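Local coordinates for YfnB (Bacillus subtilis, PDB 3ED5), which is a putative hydrolase of the haloacid dehalogenase superfamily, assigned to the YjjG family, and may act as a 5'-nucleotidase, at residues Glu68-Arg73 and Leu89-Tyr94. Sequence-based numbering, arbitrary orientation.
Sequences EVVNTR and LLEQKY. With FMT (formic acid), chain F; FMT (formic acid), chain B.
Glu-91 reaches from segment 89-94 of helix 87-98 to Val-70, Asn-71 and Arg-73 in segment 68-73 of helix 66-80, in the helical cap domain that many HAD hydrolases carry beside the parallel-sheet core. The two segments run nearly at right angles (101°), their axes 8.0 Å apart at closest approach. Glu-91 CB lies 3.3 Å from the backbone O of Val-70. CG stands anti to the backbone N (chi1 161°) and meets Asn-71 OD1 at 3.4 Å. The chain then bends at chi2, and CD comes to rest 3.5 Å from Val-70 CB. At the tip the two oxygens have different partners. OE1 forms a salt bridge with Arg-73, accepting a hydrogen bond of 2.8 Å from NH2, fairly straight at 161°, on its syn side and almost in the guanidinium plane; Arg-73 NE adds a weak bond to the same oxygen. OE2 passes beside Val-70 and forms a salt bridge with Arg-95, one turn beyond Glu-91. Since OE1 and OE2 each engage an arginine, an alanine here would probably leave Arg-73 and Arg-95, whose NH2 atoms lie close together, without the carboxylate that pairs with both. Tyr-94 CE2 lies over one face of the Arg-73 guanidinium, while NH1 is also hydrogen-bonded to Asn-52 OD1 in helix 42-60. A formic acid molecule, probably from the crystallisation liquor, also binds here, its O1 bridging Arg-73 NH1 at 2.9 Å and NH2 at 3.1 Å.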
loop_
_atom_site.group_PDB
_atom_site.type_symbol
_atom_site.label_atom_id
_atom_site.label_comp_id
_atom_site.label_asym_id
_atom_site.label_seq_id
_atom_site.Cartn_x
_atom_site.Cartn_y
_atom_site.Cartn_z
ATOM N N GLU A 68 4.621 9.578 13.845
ATOM C CA GLU A 68 3.841 9.405 15.084
ATOM C C GLU A 68 3.062 8.098 15.027
ATOM O O GLU A 68 2.994 7.373 16.014
ATOM C CB GLU A 68 2.875 10.567 15.354
ATOM C CG GLU A 68 1.928 10.257 16.545
ATOM C CD GLU A 68 1.136 11.442 17.035
ATOM O OE1 GLU A 68 1.222 12.512 16.402
ATOM O OE2 GLU A 68 0.428 11.306 18.070
ATOM N N VAL A 69 2.487 7.790 13.860
ATOM C CA VAL A 69 1.754 6.517 13.653
ATOM C C VAL A 69 2.664 5.343 14.017
ATOM O O VAL A 69 2.311 4.502 14.882
ATOM C CB VAL A 69 1.273 6.349 12.164
ATOM C CG1 VAL A 69 0.754 4.895 11.899
ATOM C CG2 VAL A 69 0.190 7.380 11.831
ATOM N N VAL A 70 3.836 5.274 13.390
ATOM C CA VAL A 70 4.620 4.043 13.493
ATOM C C VAL A 70 5.325 3.951 14.841
ATOM O O VAL A 70 5.518 2.837 15.330
ATOM C CB VAL A 70 5.614 3.797 12.345
ATOM C CG1 VAL A 70 4.833 3.688 10.991
ATOM C CG2 VAL A 70 6.725 4.865 12.321
ATOM N N ASN A 71 5.673 5.108 15.417
ATOM C CA ASN A 71 6.388 5.153 16.716
ATOM C C ASN A 71 5.482 5.100 17.926
ATOM O O ASN A 71 5.971 5.028 19.075
ATOM C CB ASN A 71 7.365 6.325 16.771
ATOM C CG ASN A 71 8.495 6.142 15.799
ATOM O OD1 ASN A 71 8.983 5.030 15.629
ATOM N ND2 ASN A 71 8.922 7.220 15.149
ATOM N N THR A 72 4.173 5.149 17.702
ATOM C CA THR A 72 3.284 4.965 18.856
ATOM C C THR A 72 2.435 3.701 18.848
ATOM O O THR A 72 1.915 3.316 19.907
ATOM C CB THR A 72 2.384 6.186 19.129
ATOM O OG1 THR A 72 1.570 6.440 17.993
ATOM C CG2 THR A 72 3.218 7.443 19.415
ATOM N N ARG A 73 2.264 3.055 17.701
ATOM C CA ARG A 73 1.310 1.938 17.615
ATOM C C ARG A 73 1.675 0.818 18.608
ATOM O O ARG A 73 0.788 0.284 19.298
ATOM C CB ARG A 73 1.188 1.391 16.183
ATOM C CG ARG A 73 2.526 0.915 15.592
ATOM C CD ARG A 73 2.373 0.752 14.050
ATOM N NE ARG A 73 3.639 0.481 13.382
ATOM C CZ ARG A 73 3.725 0.252 12.069
ATOM N NH1 ARG A 73 2.600 0.190 11.340
ATOM N NH2 ARG A 73 4.902 0.020 11.508
ATOM N N LEU A 89 11.595 2.191 19.825
ATOM C CA LEU A 89 12.460 1.021 19.832
ATOM C C LEU A 89 11.720 -0.219 19.277
ATOM O O LEU A 89 12.299 -0.991 18.475
ATOM C CB LEU A 89 13.051 0.781 21.245
ATOM C CG LEU A 89 13.834 -0.523 21.491
ATOM C CD1 LEU A 89 15.161 -0.569 20.740
ATOM C CD2 LEU A 89 14.084 -0.719 22.985
ATOM N N LEU A 90 10.444 -0.387 19.655
ATOM C CA LEU A 90 9.683 -1.546 19.205
ATOM C C LEU A 90 9.461 -1.451 17.697
ATOM O O LEU A 90 9.578 -2.442 16.961
ATOM C CB LEU A 90 8.349 -1.668 19.957
ATOM C CG LEU A 90 8.422 -2.165 21.403
ATOM C CD1 LEU A 90 7.115 -1.764 22.076
ATOM C CD2 LEU A 90 8.640 -3.678 21.459
ATOM N N GLU A 91 9.198 -0.227 17.244
ATOM C CA GLU A 91 8.983 0.008 15.811
ATOM C C GLU A 91 10.262 -0.268 15.013
ATOM O O GLU A 91 10.207 -0.890 13.947
ATOM C CB GLU A 91 8.485 1.422 15.591
ATOM C CG GLU A 91 8.646 1.980 14.120
ATOM C CD GLU A 91 7.854 1.181 13.061
ATOM O OE1 GLU A 91 6.911 0.409 13.365
ATOM O OE2 GLU A 91 8.153 1.393 11.850
ATOM N N GLN A 92 11.407 0.159 15.533
ATOM C CA GLN A 92 12.659 -0.105 14.859
ATOM C C GLN A 92 12.876 -1.622 14.686
ATOM O O GLN A 92 13.315 -2.083 13.617
ATOM C CB GLN A 92 13.766 0.567 15.655
ATOM C CG GLN A 92 15.179 0.263 15.281
ATOM C CD GLN A 92 16.122 0.920 16.306
ATOM O OE1 GLN A 92 16.353 2.130 16.262
ATOM N NE2 GLN A 92 16.629 0.127 17.256
ATOM N N LYS A 93 12.542 -2.409 15.720
ATOM C CA LYS A 93 12.693 -3.878 15.624
ATOM C C LYS A 93 11.703 -4.493 14.629
ATOM O O LYS A 93 12.057 -5.327 13.791
ATOM C CB LYS A 93 12.534 -4.542 17.015
ATOM C CG LYS A 93 13.673 -4.228 17.957
ATOM C CD LYS A 93 13.318 -4.671 19.380
ATOM C CE LYS A 93 14.472 -4.470 20.338
ATOM N NZ LYS A 93 15.056 -5.766 20.785
ATOM N N TYR A 94 10.451 -4.066 14.726
ATOM C CA TYR A 94 9.405 -4.495 13.834
ATOM C C TYR A 94 9.779 -4.178 12.385
ATOM O O TYR A 94 9.610 -5.022 11.466
ATOM C CB TYR A 94 8.149 -3.697 14.159
ATOM C CG TYR A 94 6.992 -4.035 13.270
ATOM C CD1 TYR A 94 6.400 -5.277 13.360
ATOM C CD2 TYR A 94 6.483 -3.111 12.342
ATOM C CE1 TYR A 94 5.310 -5.619 12.598
ATOM C CE2 TYR A 94 5.342 -3.451 11.551
ATOM C CZ TYR A 94 4.790 -4.733 11.699
ATOM O OH TYR A 94 3.700 -5.197 11.005
HETATM C C FMT F . 7.153 10.367 16.577
HETATM O O1 FMT F . 8.260 9.923 16.285
HETATM O O2 FMT F . 6.675 11.394 16.088
HETATM C C FMT B . 3.944 -0.156 7.772
HETATM O O1 FMT B . 3.624 -0.784 8.765
HETATM O O2 FMT B . 4.727 0.778 7.793
#